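Local coordinates for protein glycoside hydrolase YxiA (Bacillus licheniformis, PDB 3LV4) that probably hydrolyses the glycosidic bonds of L-arabinan as a calcium-binding glycoside hydrolase of family 43, at residues 17-22 against 79-84; 88-93 against 107-112. All coordinates share one frame; numbering follows the deposited sequence.

Contact 1 (17-22 against 79-84)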
ATOM      1  N   SER A  17      -7.610  -4.732  -0.535  1.00  8.25           N
ATOM      2  CA  SER A  17      -8.137  -3.458  -1.028  1.00  7.99           C
ATOM      3  C   SER A  17      -9.374  -3.069  -0.212  1.00  9.95           C
ATOM      4  O   SER A  17     -10.414  -3.737  -0.267  1.00 10.57           O
ATOM      5  CB  SER A  17      -8.461  -3.543  -2.526  1.00  8.98           C
ATOM      6  OG  SER A  17      -8.465  -2.255  -3.127  1.00 10.42           O
ATOM      7  N   ILE A  18      -9.243  -1.987   0.547  1.00  6.90           N
ATOM      8  CA  ILE A  18     -10.251  -1.576   1.524  1.00  9.20           C
ATOM      9  C   ILE A  18     -11.457  -0.882   0.897  1.00  8.95           C
ATOM     10  O   ILE A  18     -11.330  -0.113  -0.061  1.00 10.91           O
ATOM     11  CB  ILE A  18      -9.615  -0.638   2.599  1.00  9.22           C
ATOM     12  CG1 ILE A  18     -10.560  -0.411   3.785  1.00 12.36           C
ATOM     13  CG2 ILE A  18      -9.190   0.701   1.983  1.00 12.21           C
ATOM     14  CD1 ILE A  18     -10.585  -1.552   4.774  1.00 14.76           C
ATOM     15  N   ILE A  19     -12.636  -1.162   1.437  1.00  9.82           N
ATOM     16  CA  ILE A  19     -13.837  -0.421   1.057  1.00  9.67           C
ATOM     17  C   ILE A  19     -14.801  -0.456   2.233  1.00 11.17           C
ATOM     18  O   ILE A  19     -14.950  -1.490   2.890  1.00 12.74           O
ATOM     19  CB  ILE A  19     -14.510  -0.986  -0.229  1.00  8.34           C
ATOM     20  CG1 ILE A  19     -15.834  -0.252  -0.512  1.00 10.09           C
ATOM     21  CG2 ILE A  19     -14.721  -2.515  -0.126  1.00  9.60           C
ATOM     22  CD1 ILE A  19     -16.510  -0.642  -1.835  1.00  8.76           C
ATOM     23  N   LYS A  20     -15.427   0.677   2.525  1.00 11.73           N
ATOM     24  CA  LYS A  20     -16.392   0.715   3.606  1.00 14.20           C
ATOM     25  C   LYS A  20     -17.800   0.826   3.049  1.00 15.45           C
ATOM     26  O   LYS A  20     -18.069   1.666   2.192  1.00 16.38           O
ATOM     27  CB  LYS A  20     -16.107   1.868   4.572  1.00 15.62           C
ATOM     28  CG  LYS A  20     -17.085   1.898   5.735  1.00 19.12           C
ATOM     29  CD  LYS A  20     -16.454   2.447   6.981  1.00 24.03           C
ATOM     30  CE  LYS A  20     -16.677   3.915   7.139  1.00 28.70           C
ATOM     31  NZ  LYS A  20     -17.068   4.210   8.558  1.00 33.03           N
ATOM     32  N   ALA A  21     -18.691  -0.035   3.525  1.00 16.08           N
ATOM     33  CA  ALA A  21     -20.093   0.040   3.134  1.00 18.13           C
ATOM     34  C   ALA A  21     -20.963  -0.358   4.306  1.00 20.70           C
ATOM     35  O   ALA A  21     -20.611  -1.257   5.058  1.00 21.91           O
ATOM     36  CB  ALA A  21     -20.363  -0.875   1.948  1.00 19.52           C
ATOM     37  N   ASN A  22     -22.095   0.315   4.470  1.00 26.34           N
ATOM     38  CA  ASN A  22     -23.049  -0.071   5.504  1.00 30.49           C
ATOM     39  C   ASN A  22     -22.425  -0.020   6.900  1.00 29.42           C
ATOM     40  O   ASN A  22     -22.844  -0.754   7.798  1.00 31.48           O
ATOM     41  CB  ASN A  22     -23.569  -1.491   5.235  1.00 34.72           C
ATOM     42  CG  ASN A  22     -23.993  -1.699   3.788  1.00 36.97           C
ATOM     43  OD1 ASN A  22     -24.845  -0.971   3.274  1.00 38.89           O
ATOM     44  ND2 ASN A  22     -23.400  -2.698   3.124  1.00 35.14           N
ATOM     45  N   PRO A  79      -7.546  -7.615  -6.719  1.00  9.41           N
ATOM     46  CA  PRO A  79      -8.675  -6.865  -7.271  1.00  8.80           C
ATOM     47  C   PRO A  79      -8.843  -5.493  -6.624  1.00  9.01           C
ATOM     48  O   PRO A  79      -8.137  -5.133  -5.679  1.00  9.54           O
ATOM     49  CB  PRO A  79      -9.855  -7.728  -6.847  1.00  9.05           C
ATOM     50  CG  PRO A  79      -9.461  -8.144  -5.447  1.00  7.50           C
ATOM     51  CD  PRO A  79      -7.958  -8.434  -5.560  1.00  6.98           C
ATOM     52  N   ASP A  80      -9.802  -4.732  -7.135  1.00  7.74           N
ATOM     53  CA  ASP A  80     -10.376  -3.650  -6.352  1.00  7.06           C
ATOM     54  C   ASP A  80     -11.885  -3.759  -6.412  1.00  8.31           C
ATOM     55  O   ASP A  80     -12.439  -4.214  -7.406  1.00 10.23           O
ATOM     56  CB  ASP A  80      -9.935  -2.280  -6.862  1.00  7.70           C
ATOM     57  CG  ASP A  80     -10.328  -1.160  -5.910  1.00  9.84           C
ATOM     58  OD1 ASP A  80     -10.399  -1.426  -4.689  1.00 12.23           O
ATOM     59  OD2 ASP A  80     -10.581  -0.026  -6.373  1.00 10.39           O
ATOM     60  N   VAL A  81     -12.548  -3.365  -5.337  1.00  8.51           N
ATOM     61  CA  VAL A  81     -13.994  -3.205  -5.364  1.00  8.66           C
ATOM     62  C   VAL A  81     -14.296  -1.760  -5.035  1.00  9.28           C
ATOM     63  O   VAL A  81     -13.762  -1.208  -4.068  1.00  9.38           O
ATOM     64  CB  VAL A  81     -14.701  -4.132  -4.362  1.00  9.75           C
ATOM     65  CG1 VAL A  81     -16.200  -3.815  -4.305  1.00  9.68           C
ATOM     66  CG2 VAL A  81     -14.466  -5.588  -4.736  1.00 11.59           C
ATOM     67  N   THR A  82     -15.133  -1.135  -5.854  1.00  8.45           N
ATOM     68  CA  THR A  82     -15.483   0.260  -5.640  1.00 11.20           C
ATOM     69  C   THR A  82     -16.972   0.454  -5.867  1.00 11.44           C
ATOM     70  O   THR A  82     -17.536  -0.102  -6.807  1.00 10.20           O
ATOM     71  CB  THR A  82     -14.680   1.176  -6.588  1.00 11.38           C
ATOM     72  OG1 THR A  82     -13.282   1.033  -6.302  1.00 10.24           O
ATOM     73  CG2 THR A  82     -15.085   2.629  -6.411  1.00 10.90           C
ATOM     74  N   GLN A  83     -17.612   1.222  -4.988  1.00 10.86           N
ATOM     75  CA  GLN A  83     -19.020   1.556  -5.162  1.00 13.47           C
ATOM     76  C   GLN A  83     -19.132   2.774  -6.064  1.00 13.03           C
ATOM     77  O   GLN A  83     -18.538   3.824  -5.780  1.00 13.37           O
ATOM     78  CB  GLN A  83     -19.672   1.863  -3.809  1.00 11.37           C
ATOM     79  CG  GLN A  83     -21.188   1.863  -3.855  1.00 13.64           C
ATOM     80  CD  GLN A  83     -21.805   2.080  -2.493  1.00 15.80           C
ATOM     81  OE1 GLN A  83     -21.157   2.598  -1.585  1.00 19.36           O
ATOM     82  NE2 GLN A  83     -23.065   1.687  -2.340  1.00 15.44           N
ATOM     83  N   LEU A  84     -19.898   2.647  -7.145  1.00 12.45           N
ATOM     84  CA  LEU A  84     -20.131   3.784  -8.025  1.00 12.59           C
ATOM     85  C   LEU A  84     -21.440   4.478  -7.660  1.00 11.70           C
ATOM     86  O   LEU A  84     -22.119   4.099  -6.707  1.00 14.35           O
ATOM     87  CB  LEU A  84     -20.138   3.357  -9.495  1.00 14.42           C
ATOM     88  CG  LEU A  84     -18.866   2.674  -9.998  1.00 17.21           C
ATOM     89  CD1 LEU A  84     -18.832   2.671 -11.522  1.00 14.55           C
ATOM     90  CD2 LEU A  84     -17.614   3.320  -9.422  1.00 19.66           C
TER
HETATM   91  O   HOH W   1     -11.932  -2.816  -2.429  1.00 19.23           O
HETATM   92  O   HOH W   2     -10.252   0.407  -2.476  1.00 10.07           O
HETATM   93  O   HOH W   3     -18.740   1.650  -0.416  1.00 27.08           O

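Contact 2 (88-93 against 107-112)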
ATOM      1  N   LYS A  88     -24.090   0.384  -6.775  1.00 13.63           N
ATOM      2  CA  LYS A  88     -23.627  -0.986  -6.967  1.00 12.98           C
ATOM      3  C   LYS A  88     -22.121  -1.118  -6.745  1.00 13.22           C
ATOM      4  O   LYS A  88     -21.391  -0.123  -6.699  1.00 12.36           O
ATOM      5  CB  LYS A  88     -24.051  -1.528  -8.337  1.00 13.24           C
ATOM      6  CG  LYS A  88     -25.573  -1.469  -8.531  1.00 16.47           C
ATOM      7  CD  LYS A  88     -26.040  -2.276  -9.717  1.00 23.45           C
ATOM      8  CE  LYS A  88     -27.556  -2.154  -9.874  1.00 27.33           C
ATOM      9  NZ  LYS A  88     -28.279  -2.381  -8.579  1.00 28.63           N
ATOM     10  N   PHE A  89     -21.667  -2.357  -6.594  1.00 11.12           N
ATOM     11  CA  PHE A  89     -20.278  -2.621  -6.258  1.00 11.03           C
ATOM     12  C   PHE A  89     -19.556  -3.213  -7.451  1.00 11.78           C
ATOM     13  O   PHE A  89     -19.931  -4.267  -7.967  1.00 11.96           O
ATOM     14  CB  PHE A  89     -20.197  -3.524  -5.021  1.00 10.29           C
ATOM     15  CG  PHE A  89     -20.834  -2.913  -3.810  1.00 11.55           C
ATOM     16  CD1 PHE A  89     -22.152  -3.206  -3.471  1.00 12.12           C
ATOM     17  CD2 PHE A  89     -20.134  -1.998  -3.038  1.00 11.79           C
ATOM     18  CE1 PHE A  89     -22.740  -2.625  -2.365  1.00 11.49           C
ATOM     19  CE2 PHE A  89     -20.721  -1.408  -1.930  1.00 13.31           C
ATOM     20  CZ  PHE A  89     -22.020  -1.719  -1.593  1.00 12.31           C
ATOM     21  N   TYR A  90     -18.521  -2.502  -7.889  1.00 10.87           N
ATOM     22  CA  TYR A  90     -17.802  -2.831  -9.107  1.00 10.68           C
ATOM     23  C   TYR A  90     -16.462  -3.446  -8.760  1.00 10.36           C
ATOM     24  O   TYR A  90     -15.584  -2.774  -8.199  1.00 11.87           O
ATOM     25  CB  TYR A  90     -17.609  -1.567  -9.952  1.00 12.71           C
ATOM     26  CG  TYR A  90     -18.885  -1.105 -10.615  1.00 14.05           C
ATOM     27  CD1 TYR A  90     -19.943  -0.592  -9.866  1.00 11.51           C
ATOM     28  CD2 TYR A  90     -19.039  -1.202 -11.989  1.00 15.11           C
ATOM     29  CE1 TYR A  90     -21.113  -0.190 -10.472  1.00 10.91           C
ATOM     30  CE2 TYR A  90     -20.194  -0.803 -12.608  1.00 15.27           C
ATOM     31  CZ  TYR A  90     -21.231  -0.299 -11.852  1.00 15.43           C
ATOM     32  OH  TYR A  90     -22.383   0.087 -12.490  1.00 16.01           O
HETATM   33  N   MSE A  91     -16.323  -4.733  -9.077  1.00  9.44           N
HETATM   34  CA  MSE A  91     -15.078  -5.449  -8.867  1.00  8.48           C
HETATM   35  C   MSE A  91     -14.238  -5.475 -10.133  1.00  8.22           C
HETATM   36  O   MSE A  91     -14.660  -5.971 -11.177  1.00 10.07           O
HETATM   37  CB  MSE A  91     -15.335  -6.880  -8.402  1.00 10.84           C
HETATM   38  CG  MSE A  91     -14.049  -7.699  -8.234  1.00  9.81           C
HETATM   39 SE   MSE A  91     -14.402  -9.581  -7.778  1.00 20.21          SE
HETATM   40  CE  MSE A  91     -15.145  -9.297  -5.980  1.00 16.99           C
ATOM     41  N   TYR A  92     -13.038  -4.927 -10.027  1.00  8.01           N
ATOM     42  CA  TYR A  92     -12.069  -5.007 -11.096  1.00  8.23           C
ATOM     43  C   TYR A  92     -11.184  -6.210 -10.808  1.00  8.65           C
ATOM     44  O   TYR A  92     -10.324  -6.169  -9.927  1.00 11.66           O
ATOM     45  CB  TYR A  92     -11.301  -3.688 -11.180  1.00  7.46           C
ATOM     46  CG  TYR A  92     -12.250  -2.574 -11.585  1.00  9.29           C
ATOM     47  CD1 TYR A  92     -12.388  -2.205 -12.919  1.00  8.89           C
ATOM     48  CD2 TYR A  92     -13.070  -1.950 -10.644  1.00 10.71           C
ATOM     49  CE1 TYR A  92     -13.281  -1.208 -13.303  1.00  8.96           C
ATOM     50  CE2 TYR A  92     -13.970  -0.957 -11.020  1.00 10.06           C
ATOM     51  CZ  TYR A  92     -14.065  -0.592 -12.352  1.00 11.14           C
ATOM     52  OH  TYR A  92     -14.961   0.379 -12.742  1.00 11.14           O
ATOM     53  N   TYR A  93     -11.441  -7.298 -11.533  1.00  9.51           N
ATOM     54  CA  TYR A  93     -10.778  -8.567 -11.280  1.00  8.37           C
ATOM     55  C   TYR A  93      -9.733  -8.824 -12.353  1.00  9.66           C
ATOM     56  O   TYR A  93      -9.791  -8.250 -13.448  1.00  9.90           O
ATOM     57  CB  TYR A  93     -11.803  -9.708 -11.255  1.00  7.27           C
ATOM     58  CG  TYR A  93     -12.456  -9.943 -12.599  1.00  7.92           C
ATOM     59  CD1 TYR A  93     -11.785 -10.627 -13.606  1.00  8.74           C
ATOM     60  CD2 TYR A  93     -13.731  -9.464 -12.868  1.00  9.43           C
ATOM     61  CE1 TYR A  93     -12.368 -10.835 -14.846  1.00  9.40           C
ATOM     62  CE2 TYR A  93     -14.333  -9.680 -14.103  1.00  8.88           C
ATOM     63  CZ  TYR A  93     -13.641 -10.358 -15.091  1.00  9.40           C
ATOM     64  OH  TYR A  93     -14.226 -10.567 -16.320  1.00 11.29           O
ATOM     65  N   LEU A 107     -14.358  -6.561 -15.456  1.00 11.72           N
ATOM     66  CA  LEU A 107     -15.277  -5.920 -14.521  1.00  9.15           C
ATOM     67  C   LEU A 107     -16.430  -6.856 -14.192  1.00 10.17           C
ATOM     68  O   LEU A 107     -16.994  -7.470 -15.088  1.00 10.74           O
ATOM     69  CB  LEU A 107     -15.829  -4.633 -15.141  1.00 10.41           C
ATOM     70  CG  LEU A 107     -16.941  -3.918 -14.370  1.00 10.98           C
ATOM     71  CD1 LEU A 107     -16.405  -3.409 -13.009  1.00 11.38           C
ATOM     72  CD2 LEU A 107     -17.530  -2.776 -15.212  1.00 14.08           C
ATOM     73  N   ALA A 108     -16.754  -6.981 -12.907  1.00  9.35           N
ATOM     74  CA  ALA A 108     -17.948  -7.693 -12.467  1.00 10.13           C
ATOM     75  C   ALA A 108     -18.683  -6.793 -11.483  1.00 10.92           C
ATOM     76  O   ALA A 108     -18.057  -5.996 -10.804  1.00 12.64           O
ATOM     77  CB  ALA A 108     -17.588  -9.022 -11.817  1.00 10.47           C
ATOM     78  N   VAL A 109     -20.009  -6.903 -11.422  1.00  9.29           N
ATOM     79  CA  VAL A 109     -20.810  -5.997 -10.600  1.00  9.74           C
ATOM     80  C   VAL A 109     -21.741  -6.785  -9.688  1.00 11.34           C
ATOM     81  O   VAL A 109     -22.324  -7.779 -10.117  1.00 11.83           O
ATOM     82  CB  VAL A 109     -21.637  -5.041 -11.478  1.00 11.79           C
ATOM     83  CG1 VAL A 109     -22.503  -4.114 -10.620  1.00 12.20           C
ATOM     84  CG2 VAL A 109     -20.708  -4.229 -12.351  1.00 14.81           C
ATOM     85  N   ALA A 110     -21.855  -6.350  -8.432  1.00 11.26           N
ATOM     86  CA  ALA A 110     -22.792  -6.947  -7.471  1.00 10.47           C
ATOM     87  C   ALA A 110     -23.758  -5.905  -6.909  1.00 11.63           C
ATOM     88  O   ALA A 110     -23.416  -4.723  -6.808  1.00 13.25           O
ATOM     89  CB  ALA A 110     -22.037  -7.602  -6.326  1.00 11.90           C
ATOM     90  N   ASP A 111     -24.959  -6.348  -6.534  1.00 13.56           N
ATOM     91  CA  ASP A 111     -25.912  -5.475  -5.849  1.00 14.95           C
ATOM     92  C   ASP A 111     -25.502  -5.310  -4.394  1.00 16.42           C
ATOM     93  O   ASP A 111     -25.665  -4.243  -3.804  1.00 20.54           O
ATOM     94  CB  ASP A 111     -27.331  -6.057  -5.899  1.00 16.97           C
ATOM     95  CG  ASP A 111     -27.897  -6.102  -7.302  1.00 20.66           C
ATOM     96  OD1 ASP A 111     -27.527  -5.245  -8.131  1.00 19.44           O
ATOM     97  OD2 ASP A 111     -28.720  -7.003  -7.571  1.00 24.91           O
ATOM     98  N   ASP A 112     -24.977  -6.388  -3.829  1.00 15.19           N
ATOM     99  CA  ASP A 112     -24.551  -6.431  -2.438  1.00 17.89           C
ATOM    100  C   ASP A 112     -23.050  -6.637  -2.366  1.00 13.58           C
ATOM    101  O   ASP A 112     -22.487  -7.378  -3.171  1.00 15.77           O
ATOM    102  CB  ASP A 112     -25.250  -7.577  -1.717  1.00 24.94           C
ATOM    103  CG  ASP A 112     -26.523  -7.142  -1.047  1.00 36.16           C
ATOM    104  OD1 ASP A 112     -26.488  -6.894   0.183  1.00 42.94           O
ATOM    105  OD2 ASP A 112     -27.551  -7.036  -1.752  1.00 37.10           O
TER
HETATM  106  O   HOH W   4     -27.815  -2.077  -5.377  1.00 31.00           O

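Contact 1 (17-22 against 79-84)
Strands 17-21 and 80-83 run nearly parallel, 21° between their directions, yet their axes come no closer than 6.9 Å, so side chains and water rather than backbone bonds join them. The direct polar link is short: Ser17 OG donates to Asp80 OD1 at 2.6 Å, reaching the carboxylate from above its plane. Both groups lie anti to their own backbone N (chi1 -157° for Ser17, -170° for Asp80), which turns them into the seam. One water accepts the N-H of Val81 and hydrogen-bonds to Ser17 O; a second hydrogen-bonds to Ile18 O and to Asp80 OD1, 2.9 Å from the latter. An alanine in place of Asp80 would probably leave the Ser17 hydroxyl and this second water without their shared partner. Further along, Ile19 extends its CD1 tip over Val81 O and to 4.0 Å from Val81 CG1. A third water spans Lys20 O and Gln83 OE1, while Gln83 NE2 turns to Gly87 O. The seam thus joins the edge strands of two four-stranded antiparallel sheets, neighbouring blades of the family 43 beta-propeller; strand 24-29 pairs with the first, strand 89-96 with the second, and Asp80 OD2 reaches Thr151 N on strand 150-153 of the next sheet.

Contact 2 (88-93 against 107-112)
Lys88 opens the contact just before the regular pairing begins: its CB rests on Val109 CG1, and its chain, bent at the last torsion, runs beside Asp111 so that NZ meets Asp111 OD1 at 3.0 Å. This salt bridge comes from above the carboxylate plane. Phe89 begins the regular antiparallel ladder, exchanging two backbone bonds with Ala110, while its ring turns an edge to Asp111 O, 3.6 Å from Phe89 CE1. Tyr90, in a non-hydrogen-bonded pair with Val109, lies alongside that valine on the opposite face of the sheet from Phe89. Val109 CG2 presses over one face of the phenol as a CH-pi contact, 3.8 Å from the ring centroid, and Leu107 CD1 fits against the ring edge 3.6 Å from Tyr90 CD2; the hydroxyl bonds to Asp86. Met91, modelled as selenomethionine, makes the second hydrogen-bonded pair, with Ala108, and its side chain leads away from the partner strand. Tyr92 stands beside Leu107, whose CD1 sits over its ring, 17° off the normal; its OH is held by Gly180 O. In Tyr93, CG lies between the backbone N and the carbonyl carbon (chi1 66°), which swings the ring toward the other strand, Tyr93 CD2 coming 4.0 Å from Ala108 CB. Chemically, the hairpin divides its work: four backbone bonds fix the register, methyl groups of Leu107 and Val109 pack over the faces of two tyrosine rings, and the one ion pair lies at the more exposed end, where solvent would probably weaken its contribution.

The two contacts follow one another in sequence, contact 1 being complete before the first strand of contact 2 begins, and their centres lie 9 Å apart. They share one four-stranded antiparallel sheet: strand 80-83 is its edge, strand 89-96 its neighbour, and strand 103-110 comes next. Probable backbone bonds from Tyr92 N to Asp80 O and from Tyr90 N to Thr82 O join the two, and Leu84 packs on Tyr90. Contact 2 therefore builds a blade from within, whereas contact 1 sets it against the preceding one. Contact 1 lies near a bound calcium ion and Asp15, the predicted proton acceptor, placing this blade-to-blade seam beside the probable catalytic centre.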